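Local coordinates for putative lipoprotein (Bacteroides fragilis, PDB 3NQI) that is of unknown function but is probably a lipoprotein, possibly lipid-binding, that carries cadmium ions in the crystal, at residues L200-Y203 with T204-S207; T136-E139 with D140-E144. All coordinates share one frame; numbering follows the deposited sequence.

Interaction 1 of 2, residues L200-Y203 with T204-S207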
loop_
_atom_site.group_PDB
_atom_site.type_symbol
_atom_site.label_atom_id
_atom_site.label_comp_id
_atom_site.label_asym_id
_atom_site.label_seq_id
_atom_site.Cartn_x
_atom_site.Cartn_y
_atom_site.Cartn_z
ATOM N N LEU A 200 -5.300 0.592 -14.769
ATOM C CA LEU A 200 -6.691 0.491 -15.211
ATOM C C LEU A 200 -6.864 0.902 -16.675
ATOM O O LEU A 200 -7.598 0.241 -17.390
ATOM C CB LEU A 200 -7.641 1.241 -14.284
ATOM C CG LEU A 200 -7.837 0.637 -12.885
ATOM C CD1 LEU A 200 -8.444 1.653 -11.852
ATOM C CD2 LEU A 200 -8.718 -0.625 -12.952
ATOM N N ARG A 201 -6.172 1.953 -17.109
ATOM C CA ARG A 201 -6.232 2.420 -18.480
ATOM C C ARG A 201 -5.766 1.306 -19.445
ATOM O O ARG A 201 -6.441 1.022 -20.442
ATOM C CB ARG A 201 -5.377 3.682 -18.646
ATOM C CG ARG A 201 -5.719 4.515 -19.851
ATOM C CD ARG A 201 -4.629 5.519 -20.192
ATOM N NE ARG A 201 -3.301 4.939 -20.048
ATOM C CZ ARG A 201 -2.730 4.066 -20.871
ATOM N NH1 ARG A 201 -3.335 3.613 -21.938
ATOM N NH2 ARG A 201 -1.526 3.611 -20.583
ATOM N N GLU A 202 -4.630 0.672 -19.132
ATOM C CA GLU A 202 -4.086 -0.424 -19.958
ATOM C C GLU A 202 -4.962 -1.655 -19.948
ATOM O O GLU A 202 -5.162 -2.269 -20.975
ATOM C CB GLU A 202 -2.645 -0.795 -19.576
ATOM C CG GLU A 202 -1.650 0.163 -20.189
ATOM C CD GLU A 202 -1.570 0.029 -21.711
ATOM O OE1 GLU A 202 -0.852 -0.861 -22.198
ATOM O OE2 GLU A 202 -2.231 0.737 -22.455
ATOM N N TYR A 203 -5.548 -1.953 -18.804
ATOM C CA TYR A 203 -6.468 -3.045 -18.658
ATOM C C TYR A 203 -7.716 -2.840 -19.546
ATOM O O TYR A 203 -8.212 -3.754 -20.225
ATOM C CB TYR A 203 -6.882 -3.172 -17.180
ATOM C CG TYR A 203 -8.189 -3.878 -17.039
ATOM C CD1 TYR A 203 -8.260 -5.281 -17.073
ATOM C CD2 TYR A 203 -9.385 -3.158 -16.982
ATOM C CE1 TYR A 203 -9.485 -5.909 -17.006
ATOM C CE2 TYR A 203 -10.598 -3.782 -16.910
ATOM C CZ TYR A 203 -10.657 -5.158 -16.901
ATOM O OH TYR A 203 -11.905 -5.796 -16.848
ATOM N N THR A 204 -8.241 -1.617 -19.543
ATOM C CA THR A 204 -9.333 -1.264 -20.436
ATOM C C THR A 204 -8.987 -1.416 -21.910
ATOM O O THR A 204 -9.809 -1.908 -22.698
ATOM C CB THR A 204 -9.880 0.181 -20.136
ATOM O OG1 THR A 204 -10.600 0.121 -18.903
ATOM C CG2 THR A 204 -10.791 0.686 -21.256
ATOM N N LEU A 205 -7.813 -0.951 -22.308
ATOM C CA LEU A 205 -7.433 -1.037 -23.707
ATOM C C LEU A 205 -7.281 -2.492 -24.178
ATOM O O LEU A 205 -7.678 -2.791 -25.289
ATOM C CB LEU A 205 -6.163 -0.272 -24.008
ATOM C CG LEU A 205 -6.347 1.240 -23.992
ATOM C CD1 LEU A 205 -4.981 1.850 -23.994
ATOM C CD2 LEU A 205 -7.203 1.741 -25.144
ATOM N N LYS A 206 -6.771 -3.379 -23.328
ATOM C CA LYS A 206 -6.544 -4.789 -23.730
ATOM C C LYS A 206 -7.794 -5.650 -23.573
ATOM O O LYS A 206 -8.021 -6.530 -24.357
ATOM C CB LYS A 206 -5.421 -5.415 -22.904
ATOM C CG LYS A 206 -4.101 -4.688 -22.873
ATOM C CD LYS A 206 -3.329 -4.768 -24.148
ATOM C CE LYS A 206 -1.871 -4.345 -23.871
ATOM N NZ LYS A 206 -1.055 -4.115 -25.105
ATOM N N SER A 207 -8.612 -5.398 -22.550
ATOM C CA SER A 207 -9.813 -6.178 -22.323
ATOM C C SER A 207 -11.087 -5.677 -23.047
ATOM O O SER A 207 -12.038 -6.454 -23.267
ATOM C CB SER A 207 -10.110 -6.250 -20.828
ATOM O OG SER A 207 -10.533 -4.988 -20.355
#
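The last two turns of helix 197-207 bring Tyr203 and Ser207 together at the C-terminal end, where one carbonyl oxygen takes two donors from the same residue. Ser207 N meets Tyr203 O at 2.9 Å as an i to i+4 backbone bond, and Ser207 OG gives a second, shorter bond of 2.6 Å to the same Tyr203 O. The two arrive from opposite faces of the carbonyl plane, the hydroxyl standing 37° out of it and therefore not on a lone pair. With chi1 at 70°, OG sits between the backbone N and the carbonyl carbon of Ser207, a position that folds it back over the preceding turn. There it also lies 3.4 Å above the plane of the Tyr203 ring, nearer the ring's margin than its centre, while Ser207 CB makes a CH-pi contact with the same ring, 4.3 Å from its centroid.

The turn before shows regular alpha-helical geometry: Thr204 N, Leu205 N and Lys206 N bond in succession to Leu200 O, Arg201 O and Glu202 O. Past the helix end, Ser207 OG hydrogen-bonds to Gln209 N and Thr204 OG1 to Gln209 O. Tyr203 OH bonds to Asp163 O; Asp163 belongs with Ile165 to a cadmium site, and a cadmium ion lies about 6 Å from the Tyr203 side chain. The buried Tyr203 and the partly exposed Leu200 both rest on Leu166 of strand 165-174.

Charged side chains line a more exposed flank. In one of two modelled conformers Arg201 NH1 comes within salt-bridge distance of Glu202 OE2, a doubtful pairing. Glu202 and Lys206 run side by side in the same direction, but Glu202 OE1 and Lys206 NZ stay 4.4 Å apart, too far for a salt bridge.

Interaction 2 of 2, residues T136-E139 with D140-E144. With CD (cadmium ion), chain G.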
loop_
_atom_site.group_PDB
_atom_site.type_symbol
_atom_site.label_atom_id
_atom_site.label_comp_id
_atom_site.label_asym_id
_atom_site.label_seq_id
_atom_site.Cartn_x
_atom_site.Cartn_y
_atom_site.Cartn_z
ATOM N N THR A 136 18.236 -0.545 16.203
ATOM C CA THR A 136 17.731 0.296 17.274
ATOM C C THR A 136 17.893 1.814 17.088
ATOM O O THR A 136 17.041 2.535 17.551
ATOM C CB THR A 136 18.342 -0.137 18.617
ATOM O OG1 THR A 136 19.747 0.037 18.549
ATOM C CG2 THR A 136 18.031 -1.622 18.896
ATOM N N THR A 137 18.939 2.320 16.435
ATOM C CA THR A 137 18.983 3.772 16.245
ATOM C C THR A 137 17.876 4.216 15.272
ATOM O O THR A 137 17.502 3.489 14.348
ATOM C CB THR A 137 20.346 4.323 15.721
ATOM O OG1 THR A 137 20.464 4.052 14.317
ATOM C CG2 THR A 137 21.589 3.777 16.517
ATOM N N THR A 138 17.382 5.434 15.476
ATOM C CA THR A 138 16.371 6.013 14.611
ATOM C C THR A 138 16.865 6.052 13.172
ATOM O O THR A 138 16.120 5.711 12.263
ATOM C CB THR A 138 15.989 7.430 15.112
ATOM O OG1 THR A 138 15.555 7.327 16.468
ATOM C CG2 THR A 138 14.874 8.020 14.301
ATOM N N GLU A 139 18.116 6.453 12.963
ATOM C CA GLU A 139 18.694 6.452 11.605
ATOM C C GLU A 139 18.654 5.033 11.004
ATOM O O GLU A 139 18.318 4.869 9.838
ATOM C CB GLU A 139 20.136 6.949 11.565
ATOM C CG GLU A 139 20.364 8.389 12.036
ATOM C CD GLU A 139 20.431 8.506 13.549
ATOM O OE1 GLU A 139 20.076 7.530 14.306
ATOM O OE2 GLU A 139 20.836 9.588 14.006
ATOM N N ASP A 140 19.022 4.034 11.813
ATOM C CA ASP A 140 19.100 2.649 11.347
ATOM C C ASP A 140 17.737 2.087 10.984
ATOM O O ASP A 140 17.620 1.390 9.989
ATOM C CB ASP A 140 19.752 1.723 12.373
ATOM C CG ASP A 140 21.266 1.928 12.484
ATOM O OD1 ASP A 140 21.857 2.751 11.748
ATOM O OD2 ASP A 140 21.863 1.275 13.346
ATOM N N ILE A 141 16.731 2.400 11.812
ATOM C CA ILE A 141 15.391 1.955 11.594
ATOM C C ILE A 141 14.888 2.532 10.271
ATOM O O ILE A 141 14.313 1.793 9.440
ATOM C CB ILE A 141 14.459 2.364 12.782
ATOM C CG1 ILE A 141 14.807 1.564 14.033
ATOM C CG2 ILE A 141 12.996 2.143 12.438
ATOM C CD1 ILE A 141 14.129 2.089 15.319
ATOM N N LYS A 142 15.144 3.812 10.054
ATOM C CA LYS A 142 14.708 4.491 8.836
ATOM C C LYS A 142 15.405 3.897 7.638
ATOM O O LYS A 142 14.749 3.621 6.620
ATOM C CB LYS A 142 14.940 6.002 8.858
ATOM C CG LYS A 142 14.032 6.786 9.785
ATOM C CD LYS A 142 14.523 8.247 9.824
ATOM C CE LYS A 142 13.757 9.117 10.822
ATOM N NZ LYS A 142 14.291 10.521 10.804
ATOM N N ASN A 143 16.712 3.675 7.770
ATOM C CA ASN A 143 17.517 3.052 6.678
ATOM C C ASN A 143 17.049 1.605 6.318
ATOM O O ASN A 143 17.093 1.213 5.116
ATOM C CB ASN A 143 18.984 3.096 7.014
ATOM C CG ASN A 143 19.852 2.540 5.914
ATOM O OD1 ASN A 143 19.909 3.071 4.810
ATOM N ND2 ASN A 143 20.508 1.439 6.204
ATOM N N GLU A 144 16.690 0.844 7.352
ATOM C CA GLU A 144 16.230 -0.522 7.241
ATOM C C GLU A 144 14.903 -0.534 6.512
ATOM O O GLU A 144 14.724 -1.312 5.580
ATOM C CB GLU A 144 16.045 -1.181 8.618
ATOM C CG GLU A 144 15.375 -2.540 8.676
ATOM C CD GLU A 144 15.928 -3.614 7.750
ATOM O OE1 GLU A 144 17.055 -3.517 7.231
ATOM O OE2 GLU A 144 15.235 -4.600 7.518
HETATM CD CD CD G . 20.697 8.519 16.494
HETATM O O HOH W 1 20.709 0.285 15.484
#
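Thr136 O lies 3.7 Å from Ile141 CD1 at the start of helix 138-145. One water also links Thr136 to Asp140: it accepts from Thr136 N at 2.7 Å and donates to Asp140 OD2 at 2.6 Å.

Next comes Thr137, the N-cap. Its OG1 accepts from Asp140 N at 2.9 Å, with an N-H...O angle of 150°, and a chi1 of 77° turns that hydroxyl back toward the first turn. The Asp140 carboxylate crosses close by, but its oxygens do not bond to OG1. Thr137 O starts the backbone series by accepting from Ile141 N.

Thr138 O takes Lys142 N in the same series. Alongside, Thr138 CG2 packs 3.8 Å from CE of the extended Lys142 chain, both side chains pointing the same way.

Glu139 O accepts from Asn143 N, while its side chain, turning sharply at CB-CG (chi2 81°), presents both carboxylate oxygens to a cadmium ion, OE1 at 2.5 Å and OE2 at 2.7 Å.

This short surface helix follows strand 123-132 and precedes strand 148-155; Asp140, Ile141 and Glu144 touch Val135 in the incoming loop, and OE2 of the buried Glu144 forms a salt bridge with Arg184 NE, just beyond helix 178-183, and a hydrogen bond with His148 NE2 at the start of strand 148-155.

From the N terminus, the chain runs through many strands before interaction 2 at 136-144, where the loop after strand 123-132 turns into helix 138-145. Strands 148-155, 165-174 and 186-195 and helix 178-183 follow, and interaction 1 comes at 200-207, ending helix 197-207 ahead of strand 214-221. Each contact is continuous in sequence, so neither closes a long loop; they stand in series, without nesting or crossing. The centres of interactions 1 and 2 are about 40 Å apart, on opposite sides of the chain's centre. Interaction 2 lies within the connection between strands 123-132 and 148-155, whereas interaction 1 packs against strand 165-174, which pairs antiparallel with strand 148-155.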